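Local coordinates for protein ferritin heavy chain (Trichoplusia ni, PDB 1Z6O) that oxidises ferrous iron with oxygen and, as the ferroxidase subunit of a secreted cage of 24 heavy and light chains, helps store it as ferric hydroxide, at residues M[30-35]-M[68-73]. Residues are numbered along the deposited sequence; the frame is centred on the assembly and turned at random.
Sequences QMEVGA and REHAMK. With FE (Fe (III) ion), chain B.
Glu32 and His70 meet through a shared ferric iron: Glu32 OE2 binds it at 2.0 Å, and His70 ND1 does so at the same length. A carboxylate suits the hard ferric ion, and an imidazole adds a nitrogen donor. The Glu32 chain leaves with CG beside the backbone N and bends at chi2 (-70°), which turns the carboxylate along the gap, towards the iron in the bundle interior; there Glu32 OE2 lies 3.3 Å from His70 CB. That oxygen sits at the edge of the imidazole, close to the ring plane, while the carboxylate as a whole is turned 77° from the ring. Glu32 binds the iron through one oxygen; its OE1 stays 3.4 Å from the metal and instead accepts a hydrogen bond from Gln28 NE2, which probably fixes the rotation of the carboxylate. Glu67 supplies the third protein ligand, and two waters complete the observed shell.

Away from the iron the helices meet through apolar atoms. Ala71 offers a single methyl at the interface, its CB 3.9 Å from Glu32 CB and 3.8 Å from Val33 CG2, and so small a side chain suits axes just 8.0 Å apart. Val33 also packs on Tyr53 of a neighbouring ferritin light chain, carrying the packing to the subunit interface. The two segments, on helices 19-47 and 54-80, run antiparallel at 166° in the buried middle of the chain. Glutamate and histidine ligands on antiparallel helices inside a four-helix bundle are characteristic of ferritin-like diiron proteins; here they form the first iron site of the heavy-chain ferroxidase centre.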
loop_
_atom_site.group_PDB
_atom_site.type_symbol
_atom_site.label_atom_id
_atom_site.label_comp_id
_atom_site.label_asym_id
_atom_site.label_seq_id
_atom_site.Cartn_x
_atom_site.Cartn_y
_atom_site.Cartn_z
ATOM N N GLN M 30 -0.919 -41.867 -37.314
ATOM C CA GLN M 30 0.102 -41.691 -38.350
ATOM C C GLN M 30 -0.275 -40.514 -39.254
ATOM O O GLN M 30 0.589 -39.753 -39.693
ATOM C CB GLN M 30 0.259 -42.969 -39.201
ATOM C CG GLN M 30 1.200 -42.795 -40.421
ATOM C CD GLN M 30 2.626 -42.415 -40.019
ATOM O OE1 GLN M 30 3.233 -43.072 -39.185
ATOM N NE2 GLN M 30 3.163 -41.356 -40.619
ATOM N N MET M 31 -1.563 -40.359 -39.536
ATOM C CA MET M 31 -1.995 -39.250 -40.380
ATOM C C MET M 31 -1.696 -37.887 -39.732
ATOM O O MET M 31 -1.279 -36.953 -40.416
ATOM C CB MET M 31 -3.492 -39.351 -40.679
ATOM C CG MET M 31 -3.972 -38.270 -41.647
ATOM S SD MET M 31 -5.722 -38.449 -42.038
ATOM C CE MET M 31 -5.773 -37.635 -43.706
ATOM N N GLU M 32 -1.913 -37.767 -38.423
ATOM C CA GLU M 32 -1.633 -36.502 -37.724
ATOM C C GLU M 32 -0.132 -36.212 -37.792
ATOM O O GLU M 32 0.278 -35.072 -38.010
ATOM C CB GLU M 32 -2.058 -36.574 -36.248
ATOM C CG GLU M 32 -3.541 -36.888 -36.019
ATOM C CD GLU M 32 -4.494 -35.760 -36.417
ATOM O OE1 GLU M 32 -5.705 -36.051 -36.583
ATOM O OE2 GLU M 32 -4.060 -34.591 -36.545
ATOM N N VAL M 33 0.688 -37.240 -37.589
ATOM C CA VAL M 33 2.140 -37.053 -37.653
ATOM C C VAL M 33 2.539 -36.621 -39.065
ATOM O O VAL M 33 3.358 -35.712 -39.234
ATOM C CB VAL M 33 2.889 -38.350 -37.227
ATOM C CG1 VAL M 33 4.390 -38.247 -37.557
ATOM C CG2 VAL M 33 2.710 -38.555 -35.716
ATOM N N GLY M 34 1.955 -37.260 -40.077
ATOM C CA GLY M 34 2.250 -36.882 -41.454
ATOM C C GLY M 34 1.889 -35.418 -41.696
ATOM O O GLY M 34 2.611 -34.693 -42.384
ATOM N N ALA M 35 0.765 -34.973 -41.144
ATOM C CA ALA M 35 0.366 -33.580 -41.305
ATOM C C ALA M 35 1.380 -32.669 -40.600
ATOM O O ALA M 35 1.727 -31.619 -41.143
ATOM C CB ALA M 35 -1.047 -33.349 -40.738
ATOM N N ARG M 68 1.207 -32.282 -34.017
ATOM C CA ARG M 68 1.947 -33.197 -33.149
ATOM C C ARG M 68 1.134 -33.384 -31.861
ATOM O O ARG M 68 1.046 -34.495 -31.331
ATOM C CB ARG M 68 3.335 -32.621 -32.838
ATOM C CG ARG M 68 4.133 -33.383 -31.776
ATOM C CD ARG M 68 5.589 -32.850 -31.729
ATOM N NE ARG M 68 6.388 -33.468 -30.665
ATOM C CZ ARG M 68 6.437 -33.034 -29.411
ATOM N NH1 ARG M 68 7.196 -33.668 -28.517
ATOM N NH2 ARG M 68 5.743 -31.960 -29.049
ATOM N N GLU M 69 0.541 -32.306 -31.350
ATOM C CA GLU M 69 -0.285 -32.421 -30.139
ATOM C C GLU M 69 -1.519 -33.305 -30.417
ATOM O O GLU M 69 -1.960 -34.042 -29.539
ATOM C CB GLU M 69 -0.776 -31.048 -29.653
ATOM C CG GLU M 69 0.316 -30.103 -29.132
ATOM C CD GLU M 69 1.064 -30.657 -27.917
ATOM O OE1 GLU M 69 0.414 -31.269 -27.037
ATOM O OE2 GLU M 69 2.299 -30.468 -27.835
ATOM N N HIS M 70 -2.094 -33.212 -31.617
ATOM C CA HIS M 70 -3.259 -34.048 -31.956
ATOM C C HIS M 70 -2.857 -35.519 -31.906
ATOM O O HIS M 70 -3.605 -36.360 -31.399
ATOM C CB HIS M 70 -3.792 -33.741 -33.369
ATOM C CG HIS M 70 -4.427 -32.393 -33.501
ATOM N ND1 HIS M 70 -4.831 -31.877 -34.718
ATOM C CD2 HIS M 70 -4.713 -31.446 -32.573
ATOM C CE1 HIS M 70 -5.333 -30.668 -34.532
ATOM N NE2 HIS M 70 -5.273 -30.384 -33.240
ATOM N N ALA M 71 -1.691 -35.839 -32.462
ATOM C CA ALA M 71 -1.221 -37.220 -32.437
ATOM C C ALA M 71 -1.075 -37.681 -30.981
ATOM O O ALA M 71 -1.490 -38.785 -30.620
ATOM C CB ALA M 71 0.126 -37.335 -33.152
ATOM N N MET M 72 -0.482 -36.834 -30.145
ATOM C CA MET M 72 -0.296 -37.185 -28.737
ATOM C C MET M 72 -1.627 -37.407 -28.015
ATOM O O MET M 72 -1.731 -38.303 -27.169
ATOM C CB MET M 72 0.516 -36.091 -28.012
ATOM C CG MET M 72 1.978 -36.023 -28.457
ATOM S SD MET M 72 2.930 -34.586 -27.829
ATOM C CE MET M 72 1.901 -34.031 -26.430
ATOM N N LYS M 73 -2.642 -36.602 -28.330
ATOM C CA LYS M 73 -3.944 -36.779 -27.680
ATOM C C LYS M 73 -4.575 -38.127 -28.037
ATOM O O LYS M 73 -5.199 -38.762 -27.187
ATOM C CB LYS M 73 -4.924 -35.659 -28.064
ATOM C CG LYS M 73 -4.593 -34.302 -27.450
ATOM C CD LYS M 73 -5.582 -33.230 -27.919
ATOM C CE LYS M 73 -7.009 -33.564 -27.490
ATOM N NZ LYS M 73 -8.009 -32.541 -27.919
HETATM FE FE FE B . -4.873 -32.803 -36.528
HETATM O O HOH W 1 -5.772 -31.559 -37.887
HETATM O O HOH W 2 -6.661 -33.736 -36.160
#